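Local structure of putative xanthine dehydrogenase YAGS fad-binding subunit (Escherichia coli, 5G5G) at residues N85-A97 against D214-V226. The protein probably oxidises aldehydes in the periplasm as the subunit that holds the molybdenum centre and its pterin cytosine dinucleotide. Sequence-based numbering, arbitrary orientation.
Unlike the reference sequence in segment 85-97: Val88 (reference Ala).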
loop_
_atom_site.group_PDB
_atom_site.type_symbol
_atom_site.label_atom_id
_atom_site.label_comp_id
_atom_site.label_asym_id
_atom_site.label_seq_id
_atom_site.Cartn_x
_atom_site.Cartn_y
_atom_site.Cartn_z
ATOM N N ASN C 85 -11.186 -30.657 12.481
ATOM C CA ASN C 85 -12.635 -30.840 12.343
ATOM C C ASN C 85 -13.198 -30.488 10.969
ATOM O O ASN C 85 -14.373 -30.717 10.728
ATOM C CB ASN C 85 -13.439 -30.179 13.490
ATOM C CG ASN C 85 -13.402 -28.651 13.437
ATOM O OD1 ASN C 85 -13.228 -28.047 12.367
ATOM N ND2 ASN C 85 -13.572 -28.021 14.611
ATOM N N ALA C 86 -12.371 -29.933 10.080
ATOM C CA ALA C 86 -12.838 -29.554 8.744
ATOM C C ALA C 86 -12.998 -30.760 7.770
ATOM O O ALA C 86 -13.669 -30.619 6.756
ATOM C CB ALA C 86 -11.922 -28.503 8.136
ATOM N N GLY C 87 -12.380 -31.898 8.081
ATOM C CA GLY C 87 -12.406 -33.080 7.203
ATOM C C GLY C 87 -11.257 -33.026 6.203
ATOM O O GLY C 87 -10.585 -32.022 6.082
ATOM N N VAL C 88 -11.051 -34.111 5.468
ATOM C CA VAL C 88 -9.941 -34.144 4.505
ATOM C C VAL C 88 -10.192 -33.082 3.426
ATOM O O VAL C 88 -11.307 -32.917 2.958
ATOM C CB VAL C 88 -9.741 -35.553 3.892
ATOM C CG1 VAL C 88 -9.662 -36.593 4.998
ATOM C CG2 VAL C 88 -10.859 -35.878 2.915
ATOM N N LEU C 89 -9.156 -32.350 3.084
ATOM C CA LEU C 89 -9.247 -31.328 2.072
ATOM C C LEU C 89 -8.345 -31.673 0.908
ATOM O O LEU C 89 -7.372 -32.382 1.073
ATOM C CB LEU C 89 -8.838 -29.967 2.631
ATOM C CG LEU C 89 -9.684 -29.486 3.789
ATOM C CD1 LEU C 89 -9.117 -28.166 4.319
ATOM C CD2 LEU C 89 -11.126 -29.309 3.360
ATOM N N GLY C 90 -8.693 -31.176 -0.268
ATOM C CA GLY C 90 -7.762 -31.173 -1.381
ATOM C C GLY C 90 -6.830 -29.977 -1.301
ATOM O O GLY C 90 -6.839 -29.225 -0.346
ATOM N N LYS C 91 -6.025 -29.792 -2.349
ATOM C CA LYS C 91 -5.191 -28.625 -2.468
ATOM C C LYS C 91 -5.261 -28.118 -3.905
ATOM O O LYS C 91 -5.164 -28.895 -4.860
ATOM C CB LYS C 91 -3.767 -28.904 -2.074
ATOM C CG LYS C 91 -2.897 -27.653 -2.060
ATOM C CD LYS C 91 -2.114 -27.557 -0.765
ATOM C CE LYS C 91 -0.740 -26.977 -0.899
ATOM N NZ LYS C 91 0.089 -27.718 -1.914
ATOM N N GLY C 92 -5.460 -26.818 -4.028
ATOM C CA GLY C 92 -5.567 -26.211 -5.326
ATOM C C GLY C 92 -4.226 -26.213 -6.011
ATOM O O GLY C 92 -3.180 -26.179 -5.364
ATOM N N ASP C 93 -4.250 -26.210 -7.343
ATOM C CA ASP C 93 -3.002 -26.234 -8.123
ATOM C C ASP C 93 -2.118 -24.971 -8.019
ATOM O O ASP C 93 -0.940 -25.012 -8.351
ATOM C CB ASP C 93 -3.343 -26.510 -9.591
ATOM C CG ASP C 93 -3.804 -27.959 -9.821
ATOM O OD1 ASP C 93 -3.777 -28.805 -8.880
ATOM O OD2 ASP C 93 -4.189 -28.247 -10.959
ATOM N N LYS C 94 -2.675 -23.875 -7.532
ATOM C CA LYS C 94 -1.943 -22.629 -7.434
ATOM C C LYS C 94 -1.608 -22.281 -5.985
ATOM O O LYS C 94 -1.198 -21.145 -5.701
ATOM C CB LYS C 94 -2.774 -21.505 -8.022
ATOM C CG LYS C 94 -3.249 -21.685 -9.449
ATOM C CD LYS C 94 -2.171 -21.383 -10.422
ATOM C CE LYS C 94 -2.752 -21.139 -11.836
ATOM N NZ LYS C 94 -3.458 -22.312 -12.357
ATOM N N ASN C 95 -1.827 -23.216 -5.067
ATOM C CA ASN C 95 -1.424 -23.046 -3.653
ATOM C C ASN C 95 -0.251 -23.935 -3.348
ATOM O O ASN C 95 -0.378 -25.130 -3.485
ATOM C CB ASN C 95 -2.584 -23.385 -2.712
ATOM C CG ASN C 95 -3.749 -22.408 -2.840
ATOM O OD1 ASN C 95 -4.829 -22.825 -3.200
ATOM N ND2 ASN C 95 -3.529 -21.107 -2.569
ATOM N N THR C 96 0.892 -23.376 -2.988
ATOM C CA THR C 96 2.022 -24.163 -2.533
ATOM C C THR C 96 1.823 -24.465 -1.045
ATOM O O THR C 96 1.676 -25.626 -0.690
ATOM C CB THR C 96 3.370 -23.453 -2.736
ATOM O OG1 THR C 96 3.515 -23.187 -4.133
ATOM C CG2 THR C 96 4.525 -24.285 -2.253
ATOM N N ALA C 97 1.809 -23.436 -0.206
ATOM C CA ALA C 97 1.431 -23.633 1.180
ATOM C C ALA C 97 -0.038 -24.028 1.288
ATOM O O ALA C 97 -0.930 -23.491 0.613
ATOM C CB ALA C 97 1.657 -22.343 1.966
ATOM N N ASP C 214 -12.411 -17.919 -12.750
ATOM C CA ASP C 214 -12.508 -19.361 -13.077
ATOM C C ASP C 214 -11.504 -20.192 -12.267
ATOM O O ASP C 214 -11.844 -21.290 -11.816
ATOM C CB ASP C 214 -12.335 -19.609 -14.570
ATOM C CG ASP C 214 -12.693 -21.028 -14.959
ATOM O OD1 ASP C 214 -13.836 -21.482 -14.747
ATOM O OD2 ASP C 214 -11.812 -21.658 -15.561
ATOM N N TRP C 215 -10.286 -19.687 -12.066
ATOM C CA TRP C 215 -9.281 -20.407 -11.272
ATOM C C TRP C 215 -9.797 -20.531 -9.851
ATOM O O TRP C 215 -9.631 -21.573 -9.221
ATOM C CB TRP C 215 -7.972 -19.645 -11.182
ATOM C CG TRP C 215 -7.170 -19.609 -12.463
ATOM C CD1 TRP C 215 -7.456 -20.215 -13.656
ATOM C CD2 TRP C 215 -5.921 -18.956 -12.612
ATOM N NE1 TRP C 215 -6.444 -19.907 -14.584
ATOM C CE2 TRP C 215 -5.474 -19.176 -13.938
ATOM C CE3 TRP C 215 -5.134 -18.188 -11.751
ATOM C CZ2 TRP C 215 -4.245 -18.681 -14.401
ATOM C CZ3 TRP C 215 -3.914 -17.701 -12.214
ATOM C CH2 TRP C 215 -3.507 -17.912 -13.538
ATOM N N CYS C 216 -10.380 -19.448 -9.342
ATOM C CA CYS C 216 -10.968 -19.482 -7.956
ATOM C C CYS C 216 -11.982 -20.591 -7.833
ATOM O O CYS C 216 -11.957 -21.400 -6.889
ATOM C CB CYS C 216 -11.607 -18.131 -7.632
ATOM S SG CYS C 216 -12.294 -17.982 -5.953
ATOM N N ARG C 217 -12.908 -20.641 -8.774
ATOM C CA ARG C 217 -13.953 -21.638 -8.733
ATOM C C ARG C 217 -13.394 -23.081 -8.732
ATOM O O ARG C 217 -13.774 -23.947 -7.909
ATOM C CB ARG C 217 -14.872 -21.439 -9.915
ATOM C CG ARG C 217 -16.163 -22.209 -9.841
ATOM C CD ARG C 217 -16.849 -22.070 -11.164
ATOM N NE ARG C 217 -17.956 -22.964 -11.310
ATOM C CZ ARG C 217 -18.483 -23.322 -12.470
ATOM N NH1 ARG C 217 -17.965 -22.884 -13.614
ATOM N NH2 ARG C 217 -19.516 -24.154 -12.478
ATOM N N THR C 218 -12.461 -23.331 -9.646
ATOM C CA THR C 218 -11.885 -24.658 -9.769
ATOM C C THR C 218 -11.093 -25.044 -8.520
ATOM O O THR C 218 -11.217 -26.165 -8.031
ATOM C CB THR C 218 -10.982 -24.748 -10.990
ATOM O OG1 THR C 218 -11.800 -24.551 -12.134
ATOM C CG2 THR C 218 -10.311 -26.094 -11.070
ATOM N N ASP C 219 -10.272 -24.111 -8.053
ATOM C CA ASP C 219 -9.369 -24.360 -6.924
ATOM C C ASP C 219 -10.158 -24.506 -5.652
ATOM O O ASP C 219 -9.797 -25.344 -4.797
ATOM C CB ASP C 219 -8.294 -23.284 -6.815
ATOM C CG ASP C 219 -7.316 -23.334 -8.006
ATOM O OD1 ASP C 219 -7.353 -24.350 -8.729
ATOM O OD2 ASP C 219 -6.518 -22.406 -8.246
ATOM N N LEU C 220 -11.197 -23.701 -5.496
ATOM C CA LEU C 220 -12.019 -23.818 -4.239
ATOM C C LEU C 220 -12.742 -25.170 -4.232
ATOM O O LEU C 220 -12.786 -25.878 -3.213
ATOM C CB LEU C 220 -13.031 -22.692 -4.128
ATOM C CG LEU C 220 -13.880 -22.692 -2.858
ATOM C CD1 LEU C 220 -13.024 -22.783 -1.610
ATOM C CD2 LEU C 220 -14.760 -21.462 -2.813
ATOM N N ALA C 221 -13.325 -25.513 -5.386
ATOM C CA ALA C 221 -13.982 -26.813 -5.516
ATOM C C ALA C 221 -13.025 -27.964 -5.243
ATOM O O ALA C 221 -13.381 -28.890 -4.530
ATOM C CB ALA C 221 -14.671 -26.968 -6.871
ATOM N N LYS C 222 -11.801 -27.922 -5.776
ATOM C CA LYS C 222 -10.854 -29.012 -5.528
ATOM C C LYS C 222 -10.448 -29.100 -4.058
ATOM O O LYS C 222 -10.220 -30.191 -3.524
ATOM C CB LYS C 222 -9.601 -28.830 -6.384
ATOM C CG LYS C 222 -8.597 -29.960 -6.293
ATOM C CD LYS C 222 -7.502 -29.787 -7.351
ATOM C CE LYS C 222 -6.237 -30.631 -7.082
ATOM N NZ LYS C 222 -6.180 -32.023 -7.580
ATOM N N THR C 223 -10.279 -27.947 -3.426
ATOM C CA THR C 223 -9.883 -27.904 -2.028
ATOM C C THR C 223 -10.988 -28.464 -1.128
ATOM O O THR C 223 -10.742 -29.283 -0.203
ATOM C CB THR C 223 -9.531 -26.457 -1.598
ATOM O OG1 THR C 223 -8.538 -25.891 -2.476
ATOM C CG2 THR C 223 -8.982 -26.455 -0.205
ATOM N N LEU C 224 -12.207 -28.037 -1.374
ATOM C CA LEU C 224 -13.377 -28.559 -0.646
ATOM C C LEU C 224 -13.783 -29.974 -1.010
ATOM O O LEU C 224 -14.557 -30.595 -0.243
ATOM C CB LEU C 224 -14.591 -27.696 -0.920
ATOM C CG LEU C 224 -14.493 -26.250 -0.365
ATOM C CD1 LEU C 224 -15.701 -25.441 -0.822
ATOM C CD2 LEU C 224 -14.401 -26.303 1.149
ATOM N N LYS C 225 -13.312 -30.458 -2.169
ATOM C CA LYS C 225 -13.724 -31.794 -2.710
ATOM C C LYS C 225 -15.197 -31.842 -3.018
ATOM O O LYS C 225 -15.938 -32.739 -2.610
ATOM C CB LYS C 225 -13.315 -32.923 -1.768
ATOM C CG LYS C 225 -11.831 -32.973 -1.437
ATOM C CD LYS C 225 -11.543 -34.040 -0.375
ATOM C CE LYS C 225 -10.162 -34.659 -0.541
ATOM N NZ LYS C 225 -10.219 -36.037 -1.138
ATOM N N VAL C 226 -15.637 -30.860 -3.762
ATOM C CA VAL C 226 -17.027 -30.757 -4.201
ATOM C C VAL C 226 -17.018 -30.564 -5.720
ATOM O O VAL C 226 -16.002 -30.148 -6.281
ATOM C CB VAL C 226 -17.832 -29.621 -3.518
ATOM C CG1 VAL C 226 -17.832 -29.778 -2.008
ATOM C CG2 VAL C 226 -17.344 -28.229 -3.919
HETATM O O HOH W 1 -5.952 -24.937 -1.838
HETATM O O HOH W 2 -6.774 -26.681 -8.593
HETATM O O HOH W 3 -5.029 -23.017 -5.945
HETATM O O HOH W 4 -6.146 -23.138 -11.164
#
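Thr223 OG1, lying opposite the backbone of Gly92, is held by two bonds: it donates to Asp219 O one turn back (2.7 Å) and accepts from a water that itself accepts from Gly92 N and donates to Asn95 OD1. With chi1 at -54° OG1 sits beside its own backbone N, and both OG1 and Thr223 N donate to Asp219 O, from opposite faces of its carbonyl plane. The one direct hydrogen bond between the two segments is Gly90 N to Thr223 O, 2.8 Å. Next to it Gly90 CA makes a CA-H...O contact with Lys222 O at 3.4 Å. Lys225 runs its methylenes past Val88, Lys225 CE lying 3.7 Å from Val88 CG2. At the other end Lys94, bent at chi2 (-79°) and chi4, lays CE 3.5 Å above the six-membered ring of Trp215, a CH-pi contact, and NZ follows over the same face as a cation-pi partner. A water joins Lys94 NZ to Asp219 OD1, and another links Lys94 N, Asn95 OD1 and, weakly, Asp219 OD2. Phe247 also packs against Lys94. The loop 88-95 of the a/b hammerhead family region, which ends in a type I turn from Gly92 to Asn95, thus lies along helix 213-224 of the molybdopterin-binding region, from Trp215, whose side chain lies about 8 Å from the bound dioxothiomolybdenum ion, to the Schellman motif that ends the helix at Lys225.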